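Local coordinates for protein alkylhalidase CmlS (Streptomyces venezuelae, PDB 3I3L) that acts as a flavin-dependent halogenase in the biosynthesis of chloramphenicol and carries covalently bound flavin-adenine dinucleotide, at residues A[324-329]-A[581-585]; A[334-338]-A[358-363]; A[340-344]-A[496-500]; A[470-476]-A[555-559]; A[477-483]-A[525-529]. All coordinates share one frame; numbering follows the deposited sequence.

Interaction 1: A[324-329]-A[581-585]; sequences FSQGVH and HFGGV. With FAD (flavin-adenine dinucleotide), chain B.
Val-328 N donates to FAD O2 at 2.8 Å, nearly straight at 166°, while two residues back along the same segment Gln-326 turns the other way, to the loop of Phe-582 and Gly-583. Ser-325 OG adds a weak bond to FAD O4. The helix start would probably favour negative charge at that end of the flavin. A bend at chi2 brings the Gln-326 amide up to the loop, where NE2 makes a weak, poorly angled hydrogen bond to Phe-582 O at 2.9 Å. OE1 lies in the plane of the Phe-582 ring at its edge, 3.1 Å from CD2, with amide and ring planes 74° apart; it is also close to Gly-583 O, another acceptor, which makes the amide's orientation doubtful. The first segment leads into helix 327-347 of the FAD-binding domain, against which the loop after strand 573-574 is laid. Phe-324 meets the Phe-582 ring over a face: its CD1 comes to 3.6 Å from CE1 of Phe-582, while the two rings lie oblique at 39°. Phe-107 against Phe-582, and Phe-373 and Phe-377 edge-to-face with Phe-324, enlarge the cluster. At His-329, CA of Gly-584 sits over one ring face, 3.3 Å from NE2, and any CB at this glycine would clash with the imidazole.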
# COMPACT_ATOMS: atom_id res chain seq x y z
N PHE A 324 6.62 -2.81 -4.23
CA PHE A 324 6.14 -3.44 -2.99
C PHE A 324 4.74 -4.01 -3.08
O PHE A 324 4.11 -4.27 -2.08
CB PHE A 324 6.30 -2.49 -1.81
CG PHE A 324 7.75 -2.06 -1.59
CD1 PHE A 324 8.68 -2.94 -1.03
CD2 PHE A 324 8.19 -0.80 -2.00
CE1 PHE A 324 10.05 -2.57 -0.84
CE2 PHE A 324 9.52 -0.41 -1.80
CZ PHE A 324 10.46 -1.30 -1.25
N SER A 325 4.24 -4.24 -4.28
CA SER A 325 2.95 -4.95 -4.44
C SER A 325 1.81 -4.37 -3.58
O SER A 325 1.11 -5.11 -2.91
CB SER A 325 3.16 -6.44 -4.04
OG SER A 325 4.03 -7.10 -4.97
N GLN A 326 1.67 -3.05 -3.55
CA GLN A 326 0.72 -2.37 -2.74
C GLN A 326 -0.64 -2.15 -3.44
O GLN A 326 -1.60 -1.61 -2.84
CB GLN A 326 1.27 -1.00 -2.35
CG GLN A 326 2.57 -1.04 -1.54
CD GLN A 326 2.35 -1.08 -0.03
OE1 GLN A 326 2.67 -2.09 0.62
NE2 GLN A 326 1.81 0.00 0.54
N GLY A 327 -0.70 -2.46 -4.73
CA GLY A 327 -1.80 -1.90 -5.55
C GLY A 327 -3.17 -2.44 -5.10
O GLY A 327 -4.07 -1.67 -4.90
N VAL A 328 -3.31 -3.77 -5.06
CA VAL A 328 -4.57 -4.40 -4.66
C VAL A 328 -4.90 -4.09 -3.21
O VAL A 328 -6.05 -3.90 -2.84
CB VAL A 328 -4.56 -5.93 -4.92
CG1 VAL A 328 -5.89 -6.59 -4.35
CG2 VAL A 328 -4.42 -6.18 -6.41
N HIS A 329 -3.87 -4.02 -2.39
CA HIS A 329 -4.08 -3.61 -1.01
C HIS A 329 -4.69 -2.20 -0.89
O HIS A 329 -5.64 -1.96 -0.13
CB HIS A 329 -2.78 -3.66 -0.18
CG HIS A 329 -2.99 -3.16 1.21
ND1 HIS A 329 -3.79 -3.82 2.12
CD2 HIS A 329 -2.55 -2.03 1.83
CE1 HIS A 329 -3.83 -3.12 3.24
NE2 HIS A 329 -3.08 -2.04 3.09
N HIS A 581 7.42 -1.46 8.03
CA HIS A 581 6.58 -2.35 7.25
C HIS A 581 6.06 -1.35 6.24
O HIS A 581 5.95 -0.15 6.58
CB HIS A 581 5.40 -2.91 8.09
CG HIS A 581 5.80 -3.96 9.09
ND1 HIS A 581 6.30 -5.19 8.72
CD2 HIS A 581 5.76 -3.96 10.44
CE1 HIS A 581 6.57 -5.90 9.81
NE2 HIS A 581 6.25 -5.18 10.87
N PHE A 582 5.75 -1.79 5.01
CA PHE A 582 5.31 -0.80 3.97
C PHE A 582 3.78 -0.50 3.85
O PHE A 582 3.36 0.30 2.98
CB PHE A 582 5.97 -1.02 2.59
CG PHE A 582 6.28 -2.46 2.26
CD1 PHE A 582 7.56 -2.99 2.52
CD2 PHE A 582 5.32 -3.27 1.62
CE1 PHE A 582 7.88 -4.33 2.18
CE2 PHE A 582 5.61 -4.64 1.26
CZ PHE A 582 6.90 -5.16 1.55
N GLY A 583 2.96 -1.08 4.72
CA GLY A 583 1.51 -0.90 4.56
C GLY A 583 0.92 -2.20 4.04
O GLY A 583 1.42 -2.77 3.04
N GLY A 584 -0.10 -2.70 4.75
CA GLY A 584 -0.71 -3.99 4.39
C GLY A 584 0.04 -5.20 4.92
O GLY A 584 -0.35 -6.33 4.63
N VAL A 585 1.12 -4.96 5.66
CA VAL A 585 1.89 -6.02 6.36
C VAL A 585 2.03 -5.71 7.87
O VAL A 585 2.15 -4.54 8.27
CB VAL A 585 3.33 -6.17 5.76
CG1 VAL A 585 4.11 -7.32 6.45
CG2 VAL A 585 3.28 -6.40 4.27
PA FAD B . -8.61 -2.68 -11.80
O1A FAD B . -8.03 -2.08 -13.06
O2A FAD B . -8.01 -3.95 -11.33
O5B FAD B . -10.22 -2.88 -12.03
C5B FAD B . -10.99 -1.86 -12.64
C4B FAD B . -12.16 -2.44 -13.45
O4B FAD B . -12.94 -1.32 -13.94
C3B FAD B . -11.71 -3.22 -14.67
O3B FAD B . -12.18 -4.53 -14.59
C2B FAD B . -12.35 -2.49 -15.86
O2B FAD B . -12.91 -3.40 -16.76
C1B FAD B . -13.44 -1.64 -15.22
N9A FAD B . -13.79 -0.39 -15.87
C8A FAD B . -12.94 0.56 -16.36
N7A FAD B . -13.67 1.59 -16.85
C5A FAD B . -14.98 1.27 -16.76
C6A FAD B . -16.13 1.95 -17.14
N6A FAD B . -16.07 3.14 -17.69
N1A FAD B . -17.34 1.36 -16.86
C2A FAD B . -17.43 0.13 -16.27
N3A FAD B . -16.29 -0.52 -15.90
C4A FAD B . -15.08 0.04 -16.14
N1 FAD B . -0.80 -4.86 -7.49
C2 FAD B . -0.56 -5.77 -6.47
O2 FAD B . -1.27 -5.70 -5.48
N3 FAD B . 0.44 -6.69 -6.56
C4 FAD B . 1.24 -6.75 -7.67
O4 FAD B . 2.16 -7.64 -7.74
C4X FAD B . 1.03 -5.82 -8.69
N5 FAD B . 1.80 -5.86 -9.82
C5X FAD B . 1.52 -5.01 -10.87
C6 FAD B . 2.31 -5.03 -12.02
C7 FAD B . 2.07 -4.12 -13.03
C7M FAD B . 2.89 -4.14 -14.30
C8 FAD B . 1.01 -3.24 -12.89
C8M FAD B . 0.65 -2.32 -13.98
C9 FAD B . 0.24 -3.17 -11.72
C9A FAD B . 0.52 -4.09 -10.72
N10 FAD B . -0.28 -4.05 -9.61
C10 FAD B . -0.00 -4.87 -8.58
C1' FAD B . -1.25 -2.92 -9.53
C2' FAD B . -2.65 -3.44 -9.35
O2' FAD B . -2.87 -4.39 -10.32
C3' FAD B . -3.74 -2.40 -9.35
O3' FAD B . -3.51 -1.49 -8.30
C4' FAD B . -5.14 -3.06 -9.11
O4' FAD B . -5.53 -3.85 -10.20
C5' FAD B . -6.19 -1.98 -8.95
O5' FAD B . -7.44 -2.54 -8.66
P FAD B . -8.69 -1.69 -9.10
O1P FAD B . -8.49 -0.25 -8.67
O2P FAD B . -9.97 -2.41 -8.67
O3P FAD B . -8.58 -1.55 -10.70

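Interaction 2: A[334-338]-A[358-363]; sequences SAVSA and WYNRTY
Ser-334 and Tyr-363 meet at one end, and Ser-337 and Tyr-359 at the other, of an antiparallel helical hairpin in the FAD-binding domain, formed by helices 327-347 and 352-382. The local axes approach to 11.0 Å, with 165° between their directions, a separation spanned by large aromatics on one helix reaching to serines and an alanine on the other. Tyr-359 is the central wedge. With CG anti to the backbone N (chi1 -174°), its ring is carried across to the partner helix and turns an edge to it: Ser-334 O lies in the ring plane, 3.6 Å from CE1, and Ala-338 CB is 3.8 Å from the same carbon. The phenol oxygen goes on to bond Leu-312 O, which probably limits how far the ring can shift. Trp-358 flanks it, bringing CH2 to 3.8 Å from CB of Ser-337, while OG1 of Thr-362, one turn along the same helix, lies over one indole face toward its rim. Ser-337 OG bonds Gln-333 O; Ser-334 OG bonds Leu-330 O and Gly-314 N, and CB of each serine touches the rings. At the far end the Tyr-363 ring, stacked on Phe-305, lies oblique to Ser-334, whose CB is 3.3 Å from CE1 of Tyr-363.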
# COMPACT_ATOMS: atom_id res chain seq x y z
N SER A 334 -8.98 1.37 0.41
CA SER A 334 -9.69 2.60 0.11
C SER A 334 -11.15 2.25 -0.14
O SER A 334 -12.03 3.04 0.14
CB SER A 334 -9.08 3.36 -1.11
OG SER A 334 -9.23 2.68 -2.37
N ALA A 335 -11.40 1.06 -0.70
CA ALA A 335 -12.77 0.62 -0.99
C ALA A 335 -13.54 0.49 0.31
O ALA A 335 -14.65 1.01 0.43
CB ALA A 335 -12.77 -0.75 -1.78
N VAL A 336 -12.91 -0.14 1.30
CA VAL A 336 -13.51 -0.26 2.64
C VAL A 336 -13.71 1.10 3.24
O VAL A 336 -14.77 1.35 3.86
CB VAL A 336 -12.63 -1.13 3.58
CG1 VAL A 336 -12.99 -0.87 5.04
CG2 VAL A 336 -12.81 -2.64 3.24
N SER A 337 -12.75 1.99 3.07
CA SER A 337 -12.89 3.36 3.66
C SER A 337 -13.97 4.17 2.99
O SER A 337 -14.65 4.98 3.63
CB SER A 337 -11.56 4.14 3.57
OG SER A 337 -10.58 3.47 4.33
N ALA A 338 -14.08 4.02 1.68
CA ALA A 338 -15.07 4.82 0.94
C ALA A 338 -16.49 4.33 1.32
O ALA A 338 -17.37 5.13 1.45
CB ALA A 338 -14.90 4.67 -0.60
N TRP A 358 -11.38 13.56 5.90
CA TRP A 358 -10.72 12.39 6.40
C TRP A 358 -10.33 11.40 5.25
O TRP A 358 -9.24 10.85 5.24
CB TRP A 358 -11.53 11.71 7.52
CG TRP A 358 -11.00 10.32 7.83
CD1 TRP A 358 -10.01 10.00 8.71
CD2 TRP A 358 -11.45 9.07 7.24
NE1 TRP A 358 -9.83 8.64 8.73
CE2 TRP A 358 -10.66 8.05 7.81
CE3 TRP A 358 -12.42 8.73 6.31
CZ2 TRP A 358 -10.81 6.71 7.47
CZ3 TRP A 358 -12.57 7.40 5.96
CH2 TRP A 358 -11.79 6.41 6.55
N TYR A 359 -11.25 11.15 4.32
CA TYR A 359 -10.93 10.23 3.22
C TYR A 359 -9.74 10.78 2.38
O TYR A 359 -8.86 10.03 2.03
CB TYR A 359 -12.18 10.01 2.33
CG TYR A 359 -11.97 8.94 1.25
CD1 TYR A 359 -12.07 7.57 1.55
CD2 TYR A 359 -11.61 9.31 -0.03
CE1 TYR A 359 -11.82 6.59 0.55
CE2 TYR A 359 -11.40 8.39 -1.03
CZ TYR A 359 -11.51 7.03 -0.74
OH TYR A 359 -11.27 6.10 -1.75
N ASN A 360 -9.73 12.10 2.11
CA ASN A 360 -8.67 12.71 1.30
C ASN A 360 -7.31 12.68 2.01
O ASN A 360 -6.30 12.26 1.43
CB ASN A 360 -9.00 14.18 0.94
CG ASN A 360 -9.98 14.29 -0.18
OD1 ASN A 360 -9.57 14.44 -1.34
ND2 ASN A 360 -11.30 14.20 0.13
N ARG A 361 -7.29 13.09 3.28
CA ARG A 361 -6.06 13.08 4.06
C ARG A 361 -5.47 11.68 4.17
O ARG A 361 -4.28 11.48 3.96
CB ARG A 361 -6.33 13.61 5.45
CG ARG A 361 -5.18 13.43 6.39
CD ARG A 361 -5.57 13.99 7.79
NE ARG A 361 -4.37 14.25 8.58
CZ ARG A 361 -4.02 13.57 9.66
NH1 ARG A 361 -4.79 12.57 10.07
NH2 ARG A 361 -2.90 13.91 10.34
N THR A 362 -6.31 10.72 4.46
CA THR A 362 -5.85 9.38 4.71
C THR A 362 -5.26 8.79 3.45
O THR A 362 -4.21 8.14 3.52
CB THR A 362 -7.02 8.47 5.30
OG1 THR A 362 -7.22 8.84 6.67
CG2 THR A 362 -6.62 7.05 5.34
N TYR A 363 -5.92 8.96 2.31
CA TYR A 363 -5.39 8.37 1.04
C TYR A 363 -4.11 9.08 0.63
O TYR A 363 -3.18 8.45 0.13
CB TYR A 363 -6.42 8.47 -0.10
CG TYR A 363 -6.48 7.27 -1.03
CD1 TYR A 363 -7.66 6.97 -1.73
CD2 TYR A 363 -5.37 6.48 -1.23
CE1 TYR A 363 -7.70 5.88 -2.64
CE2 TYR A 363 -5.39 5.43 -2.12
CZ TYR A 363 -6.54 5.13 -2.82
OH TYR A 363 -6.53 4.02 -3.65

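Interaction 3: A[340-344]-A[496-500]; sequences AAIDR and FRLEQ
Arg-344 crosses Leu-498 at about a right angle. Its CB rests 4.0 Å from CD2 of Leu-498, and CG stays close to that same methyl. The chain then bends at chi2 (81°), which turns CD toward the strand, 3.4 Å from Leu-498 O. Beyond it NE forms a salt bridge with Glu-351, NH1 makes a weak bond to Leu-498 O at 3.3 Å and also holds a water in the guanidinium plane, and NH2 ends beside OE1 of Gln-500 at an angle too poor for a bond. One turn earlier, Ala-340 packs its CB against CB of Leu-498, joining helix 327-347 of the FAD-binding domain to the start of strand 498-506 in the C-terminal domain. Asp-343 supplies the charged link: NH1 of Arg-497 reaches OD2 at 3.0 Å, from 43° above the carboxylate plane. A water ties OD2 and Ala-340 O to the backbone N of Leu-498, and His-47 and Arg-347 also bind the carboxylate. Were Asp-343 an alanine, the Arg-497 guanidinium would probably lose its anionic mate across the contact, and the water one acceptor. With two arginines and a histidine around it, the carboxylate is likely to stay ionised, so charge pairing as well as apolar packing joins the domains.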
# COMPACT_ATOMS: atom_id res chain seq x y z
N ALA A 340 -17.33 2.97 4.31
CA ALA A 340 -17.60 3.43 5.64
C ALA A 340 -17.91 4.91 5.59
O ALA A 340 -18.73 5.41 6.37
CB ALA A 340 -16.39 3.15 6.55
N ALA A 341 -17.21 5.63 4.71
CA ALA A 341 -17.40 7.08 4.59
C ALA A 341 -18.81 7.40 4.10
O ALA A 341 -19.46 8.31 4.62
CB ALA A 341 -16.35 7.68 3.58
N ILE A 342 -19.24 6.66 3.04
CA ILE A 342 -20.59 6.87 2.49
C ILE A 342 -21.65 6.55 3.60
O ILE A 342 -22.62 7.29 3.80
CB ILE A 342 -20.77 6.04 1.25
CG1 ILE A 342 -20.00 6.67 0.03
CG2 ILE A 342 -22.30 5.98 0.85
CD1 ILE A 342 -19.87 5.67 -1.10
N ASP A 343 -21.44 5.47 4.34
CA ASP A 343 -22.34 5.13 5.44
C ASP A 343 -22.44 6.22 6.49
O ASP A 343 -23.53 6.59 6.94
CB ASP A 343 -21.90 3.80 6.10
CG ASP A 343 -22.84 3.38 7.22
OD1 ASP A 343 -24.07 3.25 6.97
OD2 ASP A 343 -22.38 3.20 8.34
N ARG A 344 -21.29 6.76 6.90
CA ARG A 344 -21.29 7.81 7.90
C ARG A 344 -21.99 9.05 7.44
O ARG A 344 -22.69 9.70 8.21
CB ARG A 344 -19.85 8.13 8.31
CG ARG A 344 -19.71 9.08 9.44
CD ARG A 344 -19.90 8.42 10.78
NE ARG A 344 -19.99 9.41 11.85
CZ ARG A 344 -20.24 9.13 13.14
NH1 ARG A 344 -20.36 7.89 13.56
NH2 ARG A 344 -20.35 10.13 14.01
N PHE A 496 -16.99 -2.62 10.26
CA PHE A 496 -16.67 -1.67 9.19
C PHE A 496 -17.33 -0.29 9.32
O PHE A 496 -17.31 0.49 8.36
CB PHE A 496 -16.95 -2.27 7.84
CG PHE A 496 -15.98 -3.35 7.47
CD1 PHE A 496 -14.64 -3.06 7.27
CD2 PHE A 496 -16.38 -4.65 7.38
CE1 PHE A 496 -13.73 -4.08 6.94
CE2 PHE A 496 -15.49 -5.68 7.02
CZ PHE A 496 -14.16 -5.39 6.78
N ARG A 497 -17.88 0.06 10.48
CA ARG A 497 -18.50 1.39 10.59
C ARG A 497 -17.38 2.39 10.75
O ARG A 497 -16.36 2.09 11.36
CB ARG A 497 -19.47 1.50 11.81
CG ARG A 497 -20.65 0.43 11.86
CD ARG A 497 -21.83 0.83 10.92
NE ARG A 497 -22.75 -0.29 10.71
CZ ARG A 497 -23.70 -0.34 9.79
NH1 ARG A 497 -23.96 0.70 8.97
NH2 ARG A 497 -24.42 -1.47 9.67
N LEU A 498 -17.63 3.62 10.31
CA LEU A 498 -16.73 4.69 10.59
C LEU A 498 -17.07 5.28 11.95
O LEU A 498 -18.13 5.87 12.13
CB LEU A 498 -16.80 5.78 9.48
CG LEU A 498 -15.62 6.75 9.50
CD1 LEU A 498 -14.35 6.04 9.08
CD2 LEU A 498 -15.88 8.03 8.60
N GLU A 499 -16.14 5.20 12.89
CA GLU A 499 -16.40 5.68 14.22
C GLU A 499 -15.60 6.95 14.45
O GLU A 499 -14.50 7.15 13.90
CB GLU A 499 -15.98 4.64 15.28
CG GLU A 499 -16.68 3.30 15.24
CD GLU A 499 -16.16 2.30 16.34
OE1 GLU A 499 -15.09 2.52 16.93
OE2 GLU A 499 -16.82 1.26 16.56
N GLN A 500 -16.14 7.80 15.29
CA GLN A 500 -15.39 8.96 15.82
C GLN A 500 -14.45 8.58 16.95
O GLN A 500 -14.76 7.70 17.75
CB GLN A 500 -16.36 9.97 16.33
CG GLN A 500 -16.34 11.25 15.57
CD GLN A 500 -17.64 12.00 15.73
OE1 GLN A 500 -18.55 11.49 16.36
NE2 GLN A 500 -17.73 13.20 15.16
O HOH W 1 -19.78 4.26 8.78
O HOH W 2 -20.47 5.08 12.57

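Interaction 4: A[470-476]-A[555-559]; sequences LNSITRF and VVRLM
Met-559 pushes its thioether into a hollow walled by Leu-470, Ile-473 and Phe-476. A bend at chi3 (74°) turns the terminal methyl toward Ile-473, and the two side chains meet tip to tip, CE to CD1 at 3.8 Å. The sulfur lies at the edge of the Phe-476 ring, 4.0 Å from CE1, with CD2 of Leu-470 on another wall. Next to it a second bump, CG2 of Val-555, fills the notch between Leu-470 and Phe-476: it slides past CD2 of Leu-470 at 3.6 Å and comes obliquely to CZ of the ring at 4.2 Å. Val-556 adds a looser touch on the Leu-470 CD1 methyl. The ring itself is steadied from within its own segment, since CG2 of Ile-473 lies over the centre of one face. Leu-538 and Leu-564 extend this apolar core. The sulfur at the ring edge is a Met-aromatic contact, and helices 519-531, 535-543 and 551-560 with the three-stranded antiparallel sheet 473-478, 564-568, 573-574 are consistent with a winged-helix-like fold in the C-terminal domain.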
# COMPACT_ATOMS: atom_id res chain seq x y z
N LEU A 470 15.39 5.12 23.64
CA LEU A 470 14.29 5.60 24.45
C LEU A 470 14.77 5.77 25.91
O LEU A 470 14.43 6.77 26.58
CB LEU A 470 13.10 4.64 24.38
CG LEU A 470 12.30 4.66 23.07
CD1 LEU A 470 11.40 3.50 22.96
CD2 LEU A 470 11.45 5.94 22.98
N ASN A 471 15.56 4.81 26.40
CA ASN A 471 15.99 4.82 27.81
C ASN A 471 16.94 5.97 28.08
O ASN A 471 16.97 6.47 29.21
CB ASN A 471 16.61 3.47 28.26
CG ASN A 471 15.55 2.37 28.47
OD1 ASN A 471 15.85 1.18 28.42
ND2 ASN A 471 14.31 2.77 28.72
N SER A 472 17.65 6.42 27.05
CA SER A 472 18.62 7.49 27.20
C SER A 472 17.95 8.86 27.25
O SER A 472 18.64 9.87 27.41
CB SER A 472 19.65 7.49 26.07
OG SER A 472 19.06 7.99 24.90
N ILE A 473 16.64 8.88 27.08
CA ILE A 473 15.91 10.13 27.01
C ILE A 473 15.51 10.60 28.40
O ILE A 473 14.58 10.09 29.02
CB ILE A 473 14.65 10.02 26.12
CG1 ILE A 473 15.07 9.87 24.63
CG2 ILE A 473 13.73 11.22 26.32
CD1 ILE A 473 13.90 9.57 23.72
N THR A 474 16.23 11.60 28.86
CA THR A 474 16.03 12.14 30.19
C THR A 474 15.21 13.40 30.13
O THR A 474 14.75 13.88 31.17
CB THR A 474 17.40 12.42 30.87
OG1 THR A 474 18.19 13.27 30.03
CG2 THR A 474 18.17 11.10 31.08
N ARG A 475 15.02 13.96 28.94
CA ARG A 475 14.15 15.12 28.81
C ARG A 475 13.33 15.15 27.51
O ARG A 475 13.92 15.07 26.43
CB ARG A 475 14.99 16.40 28.93
CG ARG A 475 14.25 17.68 28.60
CD ARG A 475 15.20 18.85 28.63
NE ARG A 475 14.54 20.13 28.38
CZ ARG A 475 15.22 21.24 28.08
NH1 ARG A 475 14.57 22.40 27.87
NH2 ARG A 475 16.55 21.20 27.97
N PHE A 476 12.00 15.28 27.61
CA PHE A 476 11.15 15.44 26.42
C PHE A 476 10.67 16.87 26.31
O PHE A 476 10.32 17.47 27.32
CB PHE A 476 9.88 14.54 26.47
CG PHE A 476 10.09 13.11 26.02
CD1 PHE A 476 10.49 12.83 24.72
CD2 PHE A 476 9.86 12.04 26.89
CE1 PHE A 476 10.65 11.52 24.28
CE2 PHE A 476 10.04 10.73 26.48
CZ PHE A 476 10.43 10.47 25.16
N VAL A 555 4.83 6.55 22.38
CA VAL A 555 5.86 7.55 22.33
C VAL A 555 6.63 7.53 21.02
O VAL A 555 7.04 8.60 20.53
CB VAL A 555 6.82 7.68 23.63
CG1 VAL A 555 6.35 6.86 24.82
CG2 VAL A 555 8.23 7.44 23.28
N VAL A 556 6.85 6.36 20.44
CA VAL A 556 7.51 6.33 19.12
C VAL A 556 6.68 7.08 18.06
O VAL A 556 7.21 7.85 17.23
CB VAL A 556 7.88 4.88 18.64
CG1 VAL A 556 8.33 4.87 17.20
CG2 VAL A 556 9.01 4.29 19.52
N ARG A 557 5.38 6.84 18.07
CA ARG A 557 4.53 7.52 17.10
C ARG A 557 4.52 9.03 17.33
O ARG A 557 4.59 9.79 16.39
CB ARG A 557 3.10 6.96 17.10
CG ARG A 557 2.95 5.66 16.29
CD ARG A 557 3.68 5.80 14.95
NE ARG A 557 3.83 4.54 14.21
CZ ARG A 557 4.86 3.68 14.32
NH1 ARG A 557 4.88 2.59 13.57
NH2 ARG A 557 5.86 3.90 15.16
N LEU A 558 4.49 9.46 18.59
CA LEU A 558 4.56 10.92 18.90
C LEU A 558 5.87 11.52 18.46
O LEU A 558 5.93 12.70 18.07
CB LEU A 558 4.26 11.21 20.37
CG LEU A 558 2.79 11.05 20.75
CD1 LEU A 558 2.63 10.78 22.27
CD2 LEU A 558 1.94 12.25 20.26
N MET A 559 6.93 10.74 18.52
CA MET A 559 8.21 11.22 18.08
C MET A 559 8.16 11.38 16.55
O MET A 559 8.50 12.45 16.05
CB MET A 559 9.38 10.34 18.57
CG MET A 559 9.67 10.49 20.11
SD MET A 559 10.91 9.46 20.87
CE MET A 559 12.34 10.19 20.28

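Interaction 5: A[477-483]-A[525-529]; sequences KWTGGKA and FQDLA
Two hydrogen bonds join the amide of Gln-526 to the backbone of the loop beside it. NE2 donates to Gly-481 O at 3.2 Å (172°), with that oxygen in the amide plane, and OE1 accepts from Ala-483 N at 3.0 Å (169°). A bend at chi2 (58°) brings both ends to the loop, and Glu-530 takes a further bond from NE2. With an alanine here, Gly-481 O and Ala-483 N would probably lose these partners and the turn would be freer to move. Within that turn, Trp-478 NE1 bonds Lys-482 O at 2.7 Å, closing the connection between strands 473-478 and 483-491 of the C-terminal domain, with helix 519-531 packed alongside. A water links Trp-478 N to Ala-529 O. The remaining contacts are apolar. Over one face of the indole lie CB of Phe-525 and CB of Ala-483, the former in a CH-pi contact; the Phe-525 ring is oblique, with CD1 of Phe-525 3.7 Å from CZ3 of Trp-478. Ala-529 CB presses on Trp-478 CB at 3.5 Å, and CD2 of Leu-528 approaches the same Trp-478 carbon.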
# COMPACT_ATOMS: atom_id res chain seq x y z
N LYS A 477 10.57 17.39 25.08
CA LYS A 477 9.84 18.64 24.79
C LYS A 477 8.60 18.41 23.91
O LYS A 477 8.58 17.54 22.99
CB LYS A 477 10.75 19.60 24.04
CG LYS A 477 12.02 19.98 24.81
CD LYS A 477 12.77 21.09 23.97
CE LYS A 477 13.98 21.63 24.69
NZ LYS A 477 14.95 22.19 23.69
N TRP A 478 7.56 19.17 24.17
CA TRP A 478 6.34 19.09 23.36
C TRP A 478 6.37 20.23 22.34
O TRP A 478 6.94 21.29 22.62
CB TRP A 478 5.13 19.20 24.26
CG TRP A 478 3.79 19.09 23.64
CD1 TRP A 478 2.93 20.12 23.36
CD2 TRP A 478 3.11 17.88 23.25
NE1 TRP A 478 1.78 19.61 22.81
CE2 TRP A 478 1.86 18.25 22.74
CE3 TRP A 478 3.43 16.53 23.30
CZ2 TRP A 478 0.93 17.31 22.27
CZ3 TRP A 478 2.52 15.60 22.85
CH2 TRP A 478 1.28 15.98 22.35
N THR A 479 5.76 20.00 21.18
CA THR A 479 5.74 21.00 20.10
C THR A 479 4.47 21.84 20.26
O THR A 479 3.35 21.32 20.13
CB THR A 479 5.79 20.35 18.69
OG1 THR A 479 6.93 19.47 18.58
CG2 THR A 479 5.90 21.43 17.59
N GLY A 480 4.66 23.12 20.55
CA GLY A 480 3.57 24.01 20.98
C GLY A 480 3.50 24.05 22.50
O GLY A 480 4.30 23.39 23.20
N GLY A 481 2.56 24.81 23.04
CA GLY A 481 2.44 24.90 24.51
C GLY A 481 1.17 24.22 25.02
O GLY A 481 0.89 24.19 26.23
N LYS A 482 0.39 23.69 24.09
CA LYS A 482 -0.84 23.04 24.46
C LYS A 482 -0.89 21.60 23.96
O LYS A 482 -0.37 21.29 22.88
CB LYS A 482 -1.97 23.86 23.90
CG LYS A 482 -1.56 24.57 22.59
CD LYS A 482 -2.56 25.71 22.25
CE LYS A 482 -2.02 26.69 21.17
NZ LYS A 482 -3.12 27.68 20.83
N ALA A 483 -1.44 20.73 24.79
CA ALA A 483 -1.79 19.37 24.39
C ALA A 483 -3.30 19.27 24.37
O ALA A 483 -3.97 19.47 25.41
CB ALA A 483 -1.18 18.31 25.37
N PHE A 525 0.26 14.84 28.74
CA PHE A 525 1.11 15.51 27.76
C PHE A 525 1.21 17.00 27.95
O PHE A 525 2.21 17.61 27.57
CB PHE A 525 0.74 15.09 26.32
CG PHE A 525 1.03 13.63 26.06
CD1 PHE A 525 2.32 13.22 25.72
CD2 PHE A 525 0.04 12.67 26.22
CE1 PHE A 525 2.62 11.84 25.53
CE2 PHE A 525 0.32 11.33 26.03
CZ PHE A 525 1.62 10.91 25.69
N GLN A 526 0.19 17.58 28.56
CA GLN A 526 0.21 18.96 29.03
C GLN A 526 1.28 19.14 30.15
O GLN A 526 2.05 20.08 30.14
CB GLN A 526 -1.17 19.31 29.60
CG GLN A 526 -1.29 20.80 29.95
CD GLN A 526 -1.02 21.61 28.73
OE1 GLN A 526 -1.66 21.41 27.67
NE2 GLN A 526 -0.07 22.54 28.82
N ASP A 527 1.30 18.19 31.08
CA ASP A 527 2.31 18.16 32.14
C ASP A 527 3.68 18.02 31.52
O ASP A 527 4.62 18.75 31.89
CB ASP A 527 2.05 17.00 33.11
CG ASP A 527 0.77 17.18 33.94
OD1 ASP A 527 0.28 18.31 34.09
OD2 ASP A 527 0.27 16.17 34.49
N LEU A 528 3.79 17.14 30.53
CA LEU A 528 5.05 17.00 29.81
C LEU A 528 5.47 18.34 29.17
O LEU A 528 6.64 18.72 29.23
CB LEU A 528 4.97 15.87 28.76
CG LEU A 528 6.26 15.50 28.06
CD1 LEU A 528 6.21 14.01 27.61
CD2 LEU A 528 6.60 16.42 26.85
N ALA A 529 4.54 19.02 28.51
CA ALA A 529 4.91 20.22 27.76
C ALA A 529 5.48 21.25 28.73
O ALA A 529 6.39 21.95 28.40
CB ALA A 529 3.73 20.81 27.02
O HOH W 3 7.79 21.31 26.18

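In the fold
Interactions 1, 2 and 3 follow one another along helix 327-347, from the flavin outward. Interactions 1 and 2 have centres 15 Å apart, and 2 and 3 only 10 Å, touching where Val-336 meets Phe-496 and Trp-358 meets Leu-498. Interactions 4 and 5 share strand 473-478 and a core in the C-terminal domain, their centres 13 Å apart, with Leu-558 packed on Phe-525. This second group lies about 30 to 34 Å between centres from interactions 2 and 3. Along the chain, interaction 1 encloses all the others, interaction 5 is nested within 4, and interaction 3 crosses 2, 4 and 5. One helix thus runs from the cofactor to the C-terminal domain, while the loop after strand 573-574 comes back to the flavin-binding end of the helix.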